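Local coordinates for protein 3-hydroxyisobutyryl-CoA hydrolase (PDB 4HDT) that probably hydrolyses 3-hydroxyisobutyryl-CoA to 3-hydroxyisobutyrate and free coenzyme A, as a zinc-binding member of the crotonase family, at residues H167-G172 / S270-S275; M138-V143 / P149-T154; R277-L282 / E286-Q291; A173-A178 / S221-Q226; V109-G114 / E197-V202. One frame throughout, in Å; residues are numbered along the deposited sequence. Where two conformers were deposited one is given.

Contact 1. Residues H167-G172 / S270-S275; sequences HAALTG and SVTLES
Thr272 lays its methyl against Ala169, with CG2 3.6 Å from Ala169 CB, the closest touch between the two segments. Leu170 lies beside the same methyl: its CD2 comes to 4.0 Å from Thr272 CG2, and the two side chains run alongside each other, pointing opposite ways. That branch also reaches on to Leu273, where Leu170 CD2 ends 4.4 Å from Leu273 CB. The rotation of Thr272 about chi1 (-65°) sorts its two branches. The methyl lies anti to the backbone N and faces Ala169, while OG1 sits beside that N and hydrogen-bonds back to Ala268 O in its own helix, so the contact itself stays apolar. Ser275 and Thr171 treat their hydroxyls in like manner, folding them onto Val271 O and His167 O; each carbonyl then accepts a backbone N and a hydroxyl from opposite faces of its plane. Farther out, Ile242 packs on Leu170 and Val239 on Leu273, so helix 239-249 covers this edge of the contact. The short helical segments run antiparallel at 162°, their axes 9.7 Å apart, and Gly172, just past the end of the first, takes positive phi: close-packed antiparallel helices in the helical part of a crotonase-like fold.

Contact 2. Residues M138-V143 / P149-T154; sequences MAMPEV and PDVGGT
Glu142 reaches over Pro149, and its side chain can be followed outward atom by atom. CB rests 3.6 Å from Pro149 N, with Pro149 CD a little farther off. CG stays over the same end of the proline, near its N and CA. The chain then bends at chi2 (82°), which folds the carboxylate back across the proline instead of letting it run on outward. CD and OE1 both lie against Pro149 CA, and Glu142 OE1 also approaches the ring at 3.7 Å from Pro149 CG. OE2 points on to Asp150, 3.8 Å from OD1, with the two carboxylate planes turned 74° apart. Water 1 sits between the two carboxylates and donates to both, 2.5 Å to Glu142 OE2 and 2.6 Å to Asp150 OD1. The other oxygen of Asp150, OD2, is hydrogen-bonded to Tyr95 OH. In the conformer given, one of two modelled, Met140 bends at chi2 and chi3 and brings its CE to 3.6 Å from Asp150 O and 3.8 Å from Pro149 CB, and also near Gly153 CA; these touches are less certain. Asp150 to Gly153 form a type I' turn, with Gly152 as N-cap of helix 153-158. The contact therefore joins the end of strand 137-139 to the start of that helix, with helix 85-103 packed against Val151 and Asp150, helix 285-299 beside Asp150, and Thr272 of helix 266-279 against Pro149.

Contact 3. Residues R277-L282 / E286-Q291; sequences RRAAKL and EDTLRQ
Asp287 lends its backbone carbonyl to the contact, its O lying 4.0 Å from Leu282 CD1, while its carboxylate turns along its own helix to Arg290. Arg290 NE and NH2 grip Asp287 OD1 side-on, at 3.0 and 3.1 Å, with that oxygen in the guanidinium plane. Thr288 comes next and meets the other segment with both branches. Its methyl CG2 is 4.1 Å from Ala279 CB, and OG1 lies 3.7 Å from Leu282 CB. The same hydroxyl bonds to Ser284 O and accepts from water 3, which also donates to Ala279 O, so a water bridges the two segments here. Gln291 closes the walk. With CG anti to the backbone N (chi1 179°) and the chain extended beyond it, the amide is carried across so that Gln291 OE1 and NE2 both lie 3.6 Å from Arg278 CB. The two side chains cross at about a right angle, and water 2 joins Arg278 NH1 to Gln291 OE1. Beyond the contact, Arg278 pairs with Glu274 and Glu336 and makes a cation-pi contact with Phe339. A type I turn from Ala279 to Leu282 closes the first segment: a helical hairpin of consecutive helices 266-279 and 285-299, with waters in the seam.

Contact 4. Residues A173-A178 / S221-Q226; sequences APFSGA and SPLAEQ
The backbones come closest where Ala178, in the first turn of helix 177-183, lies beside Ser221, their CA atoms 5.1 Å apart, and they stand farther off at Phe175 and Leu223. At the near end the side chains are small: Ala178 CB faces Ser221 CB at 4.2 Å. Next to them Ser176 OG lies 4.1 Å from Pro222 CD. At the far end Leu223 sends CD2 to 4.0 Å from Phe175 CB. A chi1 of 51° turns the Phe175 ring away from 221-226, toward Ala168 and Met183, so that CB makes the closest approach to the leucine. Each segment has a serine N-cap: Ser176 before helix 177-183, and Ser221 before the short, weakly bonded helix about 222-225. Ser221 OG accepts from Ala224 N at 3.0 Å, nearly straight at 165°, and it is also hydrogen-bonded to Asp179 OD1. That aspartate ties the two helix starts together, because its OD1 takes Leu223 N as well and its OD2 takes Ser176 N. With no hydrogen bond running directly between the segments, they touch through thin van der Waals packing, and a polar link between them is supplied by the carboxylate of Asp179 in helix 177-183.

Contact 5. Residues V109-G114 / E197-V202; sequences VSIMDG and EFTRAV
Helix 195-205 packs on one face of the six-stranded sheet of the crotonase-like fold, and here it lies antiparallel to strand 109-112, at 171° and with the short axes 11.1 Å apart. Phe198 meets both strand residues. A chi1 of 172° swings the ring from the helix toward the strand, edge first. Ile111 CD1 meets that edge near the ring plane, 3.8 Å from Phe198 CE2, and Val109 CG1 comes to the same carbon at 4.2 Å. A face of the ring is taken by Val202 CG2 of the same helix, 3.7 Å above the plane and offset toward the rim. Thr199 adds a lighter touch, its OG1 4.2 Å from Ile111 CG1. That hydroxyl is hydrogen-bonded to Ile195 O one turn back. Leu58 of the neighbouring strand 56-61 packs on Val109, Ile111 and Thr199, and Ala210 and Leu211 of helix 207-214 lie against Phe198. Zinc is not far off: His192, a zinc ligand seen in this crystal, has its side chain about 7 Å from that of Ile111 and hydrogen-bonds to Asp113 OD1. Across the two segments the chemistry is mainly apolar, alternate strand residues meeting an aromatic edge, so shape and burial hold helix to sheet without a hydrogen bond.

Overall arrangement
Contact 2 lies nearest the middle of the chain and is fully buried; it touches all four others. Contacts 1 and 3 share helix 266-279, but contact 1 is a buried, apolar helix pair, while contact 3, nearer the surface, is bridged by water and edged with charged groups. Contact 4 is also partly exposed and is nested along the chain within the loop closed by contact 1. Contact 5 stands apart, with its centre about 30 Å from those of contacts 1 and 3 on the opposite side of the chain's centre, and is the one packing a helix on the main sheet. Buried acids sharing a water distinguish contact 2 from the apolar packing of contacts 1 and 5.

Contact 1. Residues H167-G172 / S270-S275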
# COMPACT_ATOMS: atom_id res chain seq x y z
N HIS A 167 7.60 4.71 10.87
CA HIS A 167 7.09 3.72 11.80
C HIS A 167 6.24 2.66 11.08
O HIS A 167 6.45 1.47 11.28
CB HIS A 167 6.33 4.43 12.93
CG HIS A 167 5.59 3.51 13.84
ND1 HIS A 167 6.22 2.77 14.83
CD2 HIS A 167 4.28 3.17 13.88
CE1 HIS A 167 5.32 2.06 15.46
NE2 HIS A 167 4.14 2.25 14.90
N ALA A 168 5.25 3.10 10.32
CA ALA A 168 4.42 2.16 9.60
C ALA A 168 5.26 1.27 8.66
O ALA A 168 5.03 0.07 8.58
CB ALA A 168 3.34 2.90 8.84
N ALA A 169 6.25 1.88 7.99
CA ALA A 169 7.04 1.17 6.96
C ALA A 169 8.02 0.16 7.57
O ALA A 169 8.23 -0.93 7.01
CB ALA A 169 7.81 2.17 6.14
N LEU A 170 8.63 0.49 8.72
CA LEU A 170 9.65 -0.38 9.31
C LEU A 170 9.04 -1.45 10.17
O LEU A 170 9.50 -2.61 10.16
CB LEU A 170 10.67 0.47 10.07
CG LEU A 170 11.46 1.43 9.21
CD1 LEU A 170 12.46 2.19 10.09
CD2 LEU A 170 12.19 0.80 8.03
N THR A 171 7.99 -1.11 10.92
CA THR A 171 7.27 -2.13 11.69
C THR A 171 6.49 -3.04 10.75
O THR A 171 6.37 -4.23 11.02
CB THR A 171 6.29 -1.59 12.74
OG1 THR A 171 5.22 -0.85 12.12
CG2 THR A 171 7.05 -0.71 13.81
N GLY A 172 5.93 -2.46 9.70
CA GLY A 172 4.95 -3.15 8.86
C GLY A 172 3.64 -3.50 9.56
O GLY A 172 2.88 -4.37 9.07
N SER A 270 16.49 -1.77 5.57
CA SER A 270 17.49 -0.76 5.19
C SER A 270 17.08 -0.07 3.90
O SER A 270 17.22 1.14 3.75
CB SER A 270 18.86 -1.40 5.06
OG SER A 270 19.24 -2.08 6.26
N VAL A 271 16.59 -0.85 2.95
CA VAL A 271 16.19 -0.28 1.67
C VAL A 271 14.91 0.55 1.86
O VAL A 271 14.72 1.59 1.22
CB VAL A 271 16.04 -1.35 0.60
CG1 VAL A 271 15.52 -0.76 -0.69
CG2 VAL A 271 17.37 -2.08 0.35
N THR A 272 14.02 0.09 2.74
CA THR A 272 12.80 0.81 3.06
C THR A 272 13.08 2.19 3.67
O THR A 272 12.50 3.19 3.25
CB THR A 272 11.87 -0.03 3.94
OG1 THR A 272 11.45 -1.17 3.18
CG2 THR A 272 10.63 0.76 4.35
N LEU A 273 13.99 2.23 4.63
CA LEU A 273 14.39 3.51 5.21
C LEU A 273 14.92 4.46 4.13
O LEU A 273 14.51 5.63 4.05
CB LEU A 273 15.40 3.32 6.33
CG LEU A 273 15.91 4.59 7.04
CD1 LEU A 273 14.72 5.36 7.61
CD2 LEU A 273 16.90 4.20 8.14
N GLU A 274 15.78 3.95 3.28
CA GLU A 274 16.36 4.78 2.21
C GLU A 274 15.30 5.20 1.19
O GLU A 274 15.32 6.34 0.71
CB GLU A 274 17.51 4.06 1.53
CG GLU A 274 18.24 4.87 0.49
CD GLU A 274 19.10 6.00 1.04
OE1 GLU A 274 19.45 6.04 2.25
OE2 GLU A 274 19.40 6.89 0.23
N SER A 275 14.37 4.29 0.89
CA SER A 275 13.32 4.59 -0.09
C SER A 275 12.43 5.72 0.38
O SER A 275 12.08 6.63 -0.37
CB SER A 275 12.47 3.34 -0.37
OG SER A 275 13.26 2.39 -1.05

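Contact 2. Residues M138-V143 / P149-T154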
# COMPACT_ATOMS: atom_id res chain seq x y z
N MET A 138 -5.18 -1.39 8.07
CA MET A 138 -4.38 -0.99 6.91
C MET A 138 -2.92 -1.17 7.23
O MET A 138 -2.48 -0.90 8.34
CB MET A 138 -4.69 0.46 6.52
CG MET A 138 -4.07 0.91 5.19
SD MET A 138 -4.57 2.56 4.64
CE MET A 138 -6.30 2.39 4.35
N ALA A 139 -2.14 -1.62 6.26
CA ALA A 139 -0.72 -1.81 6.49
C ALA A 139 0.06 -1.85 5.21
O ALA A 139 -0.50 -2.11 4.13
CB ALA A 139 -0.46 -3.09 7.28
N MET A 140 1.36 -1.52 5.34
CA MET A 140 2.37 -1.80 4.32
C MET A 140 3.39 -2.76 4.94
O MET A 140 4.40 -2.35 5.51
CB MET A 140 3.02 -0.49 3.82
CG MET A 140 2.02 0.47 3.18
SD MET A 140 1.24 -0.16 1.68
CE MET A 140 2.65 -0.28 0.55
N PRO A 141 3.09 -4.07 4.88
CA PRO A 141 3.84 -5.08 5.64
C PRO A 141 5.00 -5.77 4.90
O PRO A 141 5.53 -6.81 5.35
CB PRO A 141 2.74 -6.09 5.89
CG PRO A 141 2.02 -6.10 4.60
CD PRO A 141 1.96 -4.67 4.16
N GLU A 142 5.44 -5.12 3.83
CA GLU A 142 6.39 -5.68 2.87
C GLU A 142 7.68 -6.17 3.51
O GLU A 142 8.23 -7.18 3.15
CB GLU A 142 6.67 -4.63 1.79
CG GLU A 142 5.50 -4.48 0.79
CD GLU A 142 4.36 -3.58 1.23
OE1 GLU A 142 4.41 -2.97 2.32
OE2 GLU A 142 3.41 -3.38 0.40
N VAL A 143 8.21 -5.44 4.50
CA VAL A 143 9.50 -5.86 5.09
C VAL A 143 9.45 -7.22 5.78
O VAL A 143 10.49 -7.85 5.99
CB VAL A 143 10.02 -4.80 6.08
CG1 VAL A 143 10.40 -3.52 5.37
CG2 VAL A 143 9.04 -4.49 7.23
N PRO A 149 7.86 -1.50 0.59
CA PRO A 149 6.57 -0.93 0.21
C PRO A 149 6.62 -0.34 -1.20
O PRO A 149 7.52 0.47 -1.51
CB PRO A 149 6.32 0.15 1.26
CG PRO A 149 7.03 -0.38 2.48
CD PRO A 149 8.25 -1.11 1.97
N ASP A 150 5.68 -0.75 -2.00
CA ASP A 150 5.57 -0.29 -3.39
C ASP A 150 4.20 0.29 -3.64
O ASP A 150 3.62 0.85 -2.77
CB ASP A 150 5.93 -1.46 -4.33
CG ASP A 150 4.96 -2.64 -4.29
OD1 ASP A 150 4.21 -2.79 -3.27
OD2 ASP A 150 4.96 -3.42 -5.32
N VAL A 151 3.72 0.19 -4.86
CA VAL A 151 2.42 0.69 -5.31
C VAL A 151 2.14 2.16 -4.91
O VAL A 151 1.01 2.55 -4.72
CB VAL A 151 1.27 -0.29 -4.96
CG1 VAL A 151 1.49 -1.65 -5.65
CG2 VAL A 151 1.08 -0.47 -3.47
N GLY A 152 3.21 2.95 -4.89
CA GLY A 152 3.12 4.34 -4.52
C GLY A 152 3.03 4.52 -3.03
O GLY A 152 2.79 5.64 -2.58
N GLY A 153 3.26 3.47 -2.27
CA GLY A 153 3.26 3.56 -0.82
C GLY A 153 4.35 4.46 -0.28
O GLY A 153 4.17 5.10 0.73
N THR A 154 5.50 4.54 -0.96
CA THR A 154 6.59 5.39 -0.45
C THR A 154 6.22 6.85 -0.63
O THR A 154 6.63 7.70 0.17
CB THR A 154 7.96 5.05 -1.05
OG1 THR A 154 7.97 5.30 -2.45
CG2 THR A 154 8.35 3.62 -0.82
O HOH W 1 3.25 -4.66 -1.70

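Contact 3. Residues R277-L282 / E286-Q291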
# COMPACT_ATOMS: atom_id res chain seq x y z
N ARG A 277 13.08 8.02 2.63
CA ARG A 277 13.85 9.26 2.65
C ARG A 277 14.06 9.86 1.27
O ARG A 277 13.93 11.07 1.10
CB ARG A 277 15.16 9.01 3.33
CG ARG A 277 14.97 8.86 4.80
CD ARG A 277 16.34 8.70 5.37
NE ARG A 277 16.24 8.51 6.78
CZ ARG A 277 17.24 8.05 7.53
NH1 ARG A 277 18.41 7.71 6.98
NH2 ARG A 277 17.03 7.91 8.80
N ARG A 278 14.35 9.03 0.27
CA ARG A 278 14.48 9.52 -1.11
C ARG A 278 13.14 9.99 -1.68
O ARG A 278 13.07 11.03 -2.30
CB ARG A 278 15.09 8.44 -2.02
CG ARG A 278 16.57 8.17 -1.76
CD ARG A 278 17.14 7.23 -2.78
NE ARG A 278 18.48 6.81 -2.42
CZ ARG A 278 19.38 6.32 -3.27
NH1 ARG A 278 19.13 6.23 -4.58
NH2 ARG A 278 20.56 5.96 -2.81
N ALA A 279 12.05 9.27 -1.40
CA ALA A 279 10.71 9.63 -1.85
C ALA A 279 10.26 10.98 -1.31
O ALA A 279 9.60 11.74 -2.00
CB ALA A 279 9.71 8.55 -1.47
N ALA A 280 10.70 11.31 -0.12
CA ALA A 280 10.34 12.59 0.47
C ALA A 280 10.86 13.75 -0.38
O ALA A 280 10.36 14.88 -0.24
CB ALA A 280 10.84 12.68 1.90
N LYS A 281 11.85 13.51 -1.23
CA LYS A 281 12.41 14.58 -2.11
C LYS A 281 11.82 14.60 -3.53
O LYS A 281 12.25 15.40 -4.39
CB LYS A 281 13.91 14.39 -2.22
CG LYS A 281 14.62 14.28 -0.90
CD LYS A 281 16.09 14.00 -1.15
CE LYS A 281 16.84 14.00 0.15
NZ LYS A 281 18.22 13.51 -0.09
N LEU A 282 10.89 13.69 -3.80
CA LEU A 282 10.25 13.62 -5.09
C LEU A 282 8.82 14.15 -5.03
O LEU A 282 7.97 13.58 -4.34
CB LEU A 282 10.21 12.16 -5.56
CG LEU A 282 11.56 11.43 -5.64
CD1 LEU A 282 11.26 9.97 -5.97
CD2 LEU A 282 12.46 12.07 -6.70
N GLU A 286 4.53 9.64 -10.32
CA GLU A 286 5.22 8.85 -11.35
C GLU A 286 6.71 8.67 -11.06
O GLU A 286 7.23 7.56 -11.18
CB GLU A 286 4.99 9.43 -12.75
CG GLU A 286 3.57 9.32 -13.25
CD GLU A 286 2.65 10.41 -12.76
OE1 GLU A 286 3.10 11.41 -12.17
OE2 GLU A 286 1.44 10.25 -12.97
N ASP A 287 7.42 9.73 -10.70
CA ASP A 287 8.83 9.61 -10.37
C ASP A 287 9.07 8.69 -9.18
O ASP A 287 10.05 7.94 -9.14
CB ASP A 287 9.44 10.97 -10.10
CG ASP A 287 9.54 11.84 -11.33
OD1 ASP A 287 9.23 11.36 -12.46
OD2 ASP A 287 9.88 13.03 -11.12
N THR A 288 8.17 8.72 -8.21
CA THR A 288 8.28 7.85 -7.06
C THR A 288 8.09 6.39 -7.46
O THR A 288 8.83 5.49 -7.02
CB THR A 288 7.28 8.27 -5.96
OG1 THR A 288 7.45 9.66 -5.65
CG2 THR A 288 7.48 7.49 -4.71
N LEU A 289 7.08 6.14 -8.26
CA LEU A 289 6.85 4.77 -8.76
C LEU A 289 8.04 4.28 -9.58
O LEU A 289 8.31 3.11 -9.61
CB LEU A 289 5.57 4.71 -9.60
CG LEU A 289 4.29 4.85 -8.75
CD1 LEU A 289 3.07 5.25 -9.58
CD2 LEU A 289 4.02 3.57 -8.03
N ARG A 290 8.71 5.17 -10.32
CA ARG A 290 9.89 4.74 -11.09
C ARG A 290 10.99 4.21 -10.16
O ARG A 290 11.66 3.25 -10.49
CB ARG A 290 10.51 5.90 -11.88
CG ARG A 290 9.71 6.42 -13.01
CD ARG A 290 10.52 7.56 -13.66
NE ARG A 290 9.71 8.75 -13.91
CZ ARG A 290 9.02 8.95 -15.03
NH1 ARG A 290 9.04 8.06 -16.04
NH2 ARG A 290 8.29 10.03 -15.13
N GLN A 291 11.16 4.86 -9.01
CA GLN A 291 12.12 4.43 -8.01
C GLN A 291 11.68 3.11 -7.42
O GLN A 291 12.47 2.17 -7.29
CB GLN A 291 12.26 5.48 -6.91
CG GLN A 291 13.21 5.14 -5.78
CD GLN A 291 13.48 6.38 -4.95
OE1 GLN A 291 14.37 7.18 -5.28
NE2 GLN A 291 12.70 6.57 -3.92
O HOH W 2 16.93 6.70 -6.30
O HOH W 3 7.27 10.69 -3.16

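Contact 4. Residues A173-A178 / S221-Q226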
# COMPACT_ATOMS: atom_id res chain seq x y z
N ALA A 173 3.40 -2.85 10.70
CA ALA A 173 2.22 -3.13 11.53
C ALA A 173 0.96 -2.47 10.98
O ALA A 173 1.00 -1.38 10.40
CB ALA A 173 2.47 -2.65 12.94
N PRO A 174 -0.20 -3.11 11.21
CA PRO A 174 -1.45 -2.47 10.84
C PRO A 174 -1.81 -1.25 11.67
O PRO A 174 -1.45 -1.14 12.89
CB PRO A 174 -2.48 -3.58 11.02
CG PRO A 174 -1.90 -4.47 12.04
CD PRO A 174 -0.40 -4.38 11.93
N PHE A 175 -2.56 -0.36 11.03
CA PHE A 175 -3.12 0.84 11.67
C PHE A 175 -4.61 1.00 11.30
O PHE A 175 -5.10 0.35 10.37
CB PHE A 175 -2.27 2.10 11.32
CG PHE A 175 -1.99 2.32 9.84
CD1 PHE A 175 -2.88 3.04 9.05
CD2 PHE A 175 -0.81 1.83 9.27
CE1 PHE A 175 -2.59 3.28 7.70
CE2 PHE A 175 -0.54 2.03 7.93
CZ PHE A 175 -1.43 2.76 7.15
N SER A 176 -5.34 1.80 12.07
CA SER A 176 -6.80 1.88 11.97
C SER A 176 -7.26 2.84 10.88
O SER A 176 -6.43 3.56 10.31
CB SER A 176 -7.39 2.33 13.31
OG SER A 176 -7.06 3.70 13.52
N GLY A 177 -8.56 2.91 10.67
CA GLY A 177 -9.14 3.93 9.80
C GLY A 177 -8.80 5.34 10.25
O GLY A 177 -8.40 6.16 9.43
N ALA A 178 -8.90 5.61 11.54
CA ALA A 178 -8.63 6.96 12.04
C ALA A 178 -7.15 7.29 11.83
O ALA A 178 -6.82 8.42 11.45
CB ALA A 178 -8.99 7.05 13.52
N SER A 221 -7.24 8.60 17.06
CA SER A 221 -6.16 7.87 16.38
C SER A 221 -5.09 7.46 17.41
O SER A 221 -4.39 8.30 17.97
CB SER A 221 -5.52 8.73 15.28
OG SER A 221 -4.25 8.28 14.85
N PRO A 222 -4.94 6.16 17.68
CA PRO A 222 -3.85 5.78 18.57
C PRO A 222 -2.49 6.11 17.98
O PRO A 222 -1.56 6.44 18.70
CB PRO A 222 -4.03 4.27 18.72
CG PRO A 222 -5.37 3.95 18.19
CD PRO A 222 -5.70 4.98 17.19
N LEU A 223 -2.34 6.06 16.66
CA LEU A 223 -1.07 6.42 16.11
C LEU A 223 -0.70 7.88 16.38
O LEU A 223 0.45 8.21 16.70
CB LEU A 223 -1.03 6.12 14.59
CG LEU A 223 0.29 5.66 14.03
CD1 LEU A 223 0.93 4.57 14.85
CD2 LEU A 223 0.02 5.13 12.61
N ALA A 224 -1.66 8.79 16.23
CA ALA A 224 -1.46 10.20 16.54
C ALA A 224 -1.00 10.40 17.98
O ALA A 224 -0.15 11.22 18.24
CB ALA A 224 -2.70 11.03 16.26
N GLU A 225 -1.57 9.65 18.90
CA GLU A 225 -1.14 9.74 20.30
C GLU A 225 0.29 9.24 20.53
O GLU A 225 0.89 9.61 21.56
CB GLU A 225 -2.10 8.97 21.18
CG GLU A 225 -3.50 9.56 21.15
CD GLU A 225 -4.42 9.00 22.22
OE1 GLU A 225 -3.94 8.20 23.06
OE2 GLU A 225 -5.62 9.36 22.23
N GLN A 226 0.81 8.38 19.66
CA GLN A 226 2.18 7.85 19.77
C GLN A 226 3.21 8.75 19.10
O GLN A 226 4.38 8.39 19.08
CB GLN A 226 2.32 6.47 19.15
CG GLN A 226 1.30 5.44 19.58
CD GLN A 226 0.98 5.49 21.04
OE1 GLN A 226 1.88 5.38 21.89
NE2 GLN A 226 -0.30 5.65 21.37

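Contact 5. Residues V109-G114 / E197-V202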
# COMPACT_ATOMS: atom_id res chain seq x y z
N VAL A 109 -13.88 6.87 -5.81
CA VAL A 109 -14.26 6.59 -4.44
C VAL A 109 -13.76 5.20 -4.08
O VAL A 109 -14.04 4.23 -4.78
CB VAL A 109 -15.81 6.62 -4.29
CG1 VAL A 109 -16.22 6.32 -2.87
CG2 VAL A 109 -16.40 7.95 -4.80
N SER A 110 -12.97 5.09 -3.03
CA SER A 110 -12.48 3.75 -2.65
C SER A 110 -13.00 3.41 -1.28
O SER A 110 -13.04 4.26 -0.37
CB SER A 110 -10.99 3.66 -2.66
OG SER A 110 -10.44 4.65 -1.82
N ILE A 111 -13.51 2.18 -1.16
CA ILE A 111 -14.05 1.69 0.12
C ILE A 111 -13.03 0.78 0.78
O ILE A 111 -13.03 -0.44 0.61
CB ILE A 111 -15.41 0.97 -0.04
CG1 ILE A 111 -16.40 1.78 -0.88
CG2 ILE A 111 -15.97 0.59 1.33
CD1 ILE A 111 -16.75 3.11 -0.30
N MET A 112 -12.15 1.41 1.55
CA MET A 112 -11.03 0.72 2.19
C MET A 112 -11.49 0.23 3.57
O MET A 112 -10.99 0.62 4.62
CB MET A 112 -9.83 1.69 2.24
CG MET A 112 -9.20 1.92 0.86
SD MET A 112 -7.66 2.85 0.90
CE MET A 112 -8.36 4.44 1.26
N ASP A 113 -12.41 -0.70 3.51
CA ASP A 113 -13.03 -1.37 4.65
C ASP A 113 -12.22 -2.60 5.01
O ASP A 113 -11.55 -3.20 4.18
CB ASP A 113 -14.43 -1.76 4.21
CG ASP A 113 -15.18 -2.51 5.25
OD1 ASP A 113 -15.24 -2.14 6.41
OD2 ASP A 113 -15.77 -3.54 4.86
N GLY A 114 -12.19 -2.94 6.28
CA GLY A 114 -11.53 -4.16 6.71
C GLY A 114 -10.04 -4.23 6.37
O GLY A 114 -9.32 -3.22 6.40
N GLU A 197 -25.25 1.36 2.94
CA GLU A 197 -26.14 2.51 2.73
C GLU A 197 -25.37 3.60 1.99
O GLU A 197 -25.92 4.26 1.12
CB GLU A 197 -26.71 3.09 4.05
N PHE A 198 -24.11 3.76 2.36
CA PHE A 198 -23.25 4.78 1.77
C PHE A 198 -23.01 4.50 0.30
O PHE A 198 -23.14 5.38 -0.54
CB PHE A 198 -21.89 4.87 2.49
CG PHE A 198 -20.90 5.78 1.78
CD1 PHE A 198 -21.02 7.17 1.90
CD2 PHE A 198 -19.92 5.26 0.97
CE1 PHE A 198 -20.15 8.00 1.22
CE2 PHE A 198 -19.03 6.09 0.28
CZ PHE A 198 -19.16 7.47 0.41
N THR A 199 -22.64 3.26 -0.01
CA THR A 199 -22.46 2.89 -1.38
C THR A 199 -23.75 3.08 -2.20
O THR A 199 -23.71 3.60 -3.32
CB THR A 199 -21.92 1.43 -1.49
OG1 THR A 199 -20.58 1.41 -0.99
CG2 THR A 199 -21.94 0.95 -2.89
N ARG A 200 -24.89 2.64 -1.67
CA ARG A 200 -26.16 2.83 -2.36
C ARG A 200 -26.43 4.32 -2.61
O ARG A 200 -26.98 4.66 -3.65
CB ARG A 200 -27.33 2.19 -1.57
CG ARG A 200 -27.22 0.66 -1.49
CD ARG A 200 -28.43 -0.00 -0.85
NE ARG A 200 -28.63 0.27 0.59
CZ ARG A 200 -28.18 -0.49 1.61
NH1 ARG A 200 -27.42 -1.57 1.41
NH2 ARG A 200 -28.45 -0.13 2.85
N ALA A 201 -26.05 5.17 -1.66
CA ALA A 201 -26.28 6.63 -1.77
C ALA A 201 -25.39 7.30 -2.82
O ALA A 201 -25.80 8.24 -3.47
CB ALA A 201 -26.13 7.33 -0.42
N VAL A 202 -24.16 6.81 -2.98
CA VAL A 202 -23.25 7.30 -4.03
C VAL A 202 -23.90 7.07 -5.39
O VAL A 202 -23.93 7.93 -6.25
CB VAL A 202 -21.87 6.60 -4.00
CG1 VAL A 202 -21.02 6.97 -5.22
CG2 VAL A 202 -21.12 6.90 -2.71